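Local coordinates for protein ferredoxin, 2Fe-2S (Aquifex aeolicus, PDB 1M2D) that carries one [2Fe-2S] cluster on a thioredoxin-like fold, transfers electrons and forms a homodimer in solution, at residues Q76-P79 / E80-D83. The protein carries 1 engineered substitution. Numbering follows the deposited sequence.
Sequences QVKP and EDVD
Val-77 CG1 lies 4.2 Å from Asp-81 CB where the loop after strand 72-74 turns into helix 82-91, and its hydrophobic side chain also meets Val-30 of helix 27-40, as suits a buried place. Lys-78 contributes mostly backbone. Its N-H donates to Asp-81 OD2 (2.9 Å), reaching that oxygen from the anti side. Its O accepts from Asp-81 N at 2.9 Å, so one residue grips Lys-78 at both amide N and carbonyl O. With CG of Asp-81 beside its own backbone N (chi1 -65°), the carboxylate is brought back to the Lys-78 N-H. The extended lysine chain leads NZ away from the turn, as suits an exposed residue; at 5.9 Å from Glu-80 OE1, NZ makes no salt bridge there. Pro-79, whose ring fixes phi and which has no N-H to offer, suits a tight turn. Its O receives Val-82 N at 3.1 Å and a water that accepts from Asp-83 N. The two backbone bonds close overlapping type I beta turns, 78-81 and 79-82. Pro-79 CD rests 3.5 Å from Glu-80 OE1, brought back by the bend at chi2; a charged glutamate suits this exposed position. Replacing Asp-81 by an alanine removes the carboxylate, which is likely to leave the Lys-78 N-H without this acceptor and Arg-98, salt-bridged to OD1, without this counter-charge. A single buried carboxylate therefore ties the turn leading into the helix to Arg-98, which would be expected to stabilise its negative charge.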
loop_
_atom_site.group_PDB
_atom_site.type_symbol
_atom_site.label_atom_id
_atom_site.label_comp_id
_atom_site.label_asym_id
_atom_site.label_seq_id
_atom_site.Cartn_x
_atom_site.Cartn_y
_atom_site.Cartn_z
ATOM N N GLN A 76 -15.495 2.128 -5.203
ATOM C CA GLN A 76 -16.705 1.327 -5.363
ATOM C C GLN A 76 -16.449 -0.013 -6.013
ATOM O O GLN A 76 -17.299 -0.532 -6.734
ATOM C CB GLN A 76 -17.821 2.070 -6.116
ATOM C CG GLN A 76 -18.075 3.427 -5.530
ATOM C CD GLN A 76 -19.180 4.048 -6.391
ATOM O OE1 GLN A 76 -20.300 4.086 -6.011
ATOM N NE2 GLN A 76 -18.804 4.474 -7.605
ATOM N N VAL A 77 -15.246 -0.573 -5.817
ATOM C CA VAL A 77 -14.915 -1.793 -6.517
ATOM C C VAL A 77 -15.687 -2.976 -5.935
ATOM O O VAL A 77 -15.692 -3.189 -4.725
ATOM C CB VAL A 77 -13.409 -2.061 -6.461
ATOM C CG1 VAL A 77 -13.040 -3.307 -7.244
ATOM C CG2 VAL A 77 -12.634 -0.854 -6.962
ATOM N N LYS A 78 -16.311 -3.741 -6.796
ATOM C CA LYS A 78 -16.978 -4.991 -6.434
ATOM C C LYS A 78 -16.124 -6.170 -6.806
ATOM O O LYS A 78 -15.316 -6.070 -7.739
ATOM C CB LYS A 78 -18.300 -5.152 -7.181
ATOM C CG LYS A 78 -19.344 -4.109 -6.847
ATOM C CD LYS A 78 -20.583 -4.313 -7.782
ATOM C CE LYS A 78 -21.724 -3.425 -7.348
ATOM N NZ LYS A 78 -22.914 -3.695 -8.223
ATOM N N PRO A 79 -16.280 -7.305 -6.150
ATOM C CA PRO A 79 -15.547 -8.498 -6.609
ATOM C C PRO A 79 -15.775 -8.794 -8.088
ATOM O O PRO A 79 -14.835 -9.206 -8.803
ATOM C CB PRO A 79 -16.063 -9.586 -5.666
ATOM C CG PRO A 79 -16.409 -8.830 -4.439
ATOM C CD PRO A 79 -17.055 -7.560 -4.930
ATOM N N GLU A 80 -16.965 -8.532 -8.596
ATOM C CA GLU A 80 -17.310 -8.749 -10.000
ATOM C C GLU A 80 -16.578 -7.825 -10.952
ATOM O O GLU A 80 -16.585 -8.068 -12.154
ATOM C CB GLU A 80 -18.824 -8.542 -10.228
ATOM C CG GLU A 80 -19.682 -9.544 -9.494
ATOM C CD GLU A 80 -20.023 -9.292 -8.052
ATOM O OE1 GLU A 80 -19.488 -8.426 -7.362
ATOM O OE2 GLU A 80 -20.895 -10.048 -7.546
ATOM N N ASP A 81 -15.940 -6.761 -10.455
ATOM C CA ASP A 81 -15.175 -5.858 -11.277
ATOM C C ASP A 81 -13.706 -6.269 -11.368
ATOM O O ASP A 81 -12.989 -5.687 -12.208
ATOM C CB ASP A 81 -15.194 -4.453 -10.653
ATOM C CG ASP A 81 -16.590 -3.902 -10.657
ATOM O OD1 ASP A 81 -17.266 -3.983 -11.725
ATOM O OD2 ASP A 81 -16.980 -3.322 -9.638
ATOM N N VAL A 82 -13.245 -7.178 -10.554
ATOM C CA VAL A 82 -11.817 -7.486 -10.514
ATOM C C VAL A 82 -11.353 -8.033 -11.873
ATOM O O VAL A 82 -10.284 -7.664 -12.348
ATOM C CB VAL A 82 -11.515 -8.421 -9.351
ATOM C CG1 VAL A 82 -10.091 -8.971 -9.468
ATOM C CG2 VAL A 82 -11.710 -7.654 -8.038
ATOM N N ASP A 83 -12.157 -8.869 -12.533
ATOM C CA ASP A 83 -11.708 -9.374 -13.811
ATOM C C ASP A 83 -11.451 -8.260 -14.822
ATOM O O ASP A 83 -10.471 -8.303 -15.535
ATOM C CB ASP A 83 -12.737 -10.300 -14.427
ATOM C CG ASP A 83 -12.772 -11.646 -13.780
ATOM O OD1 ASP A 83 -11.847 -12.022 -13.065
ATOM O OD2 ASP A 83 -13.864 -12.135 -14.135
HETATM O O HOH W 1 -14.348 -10.422 -11.208
#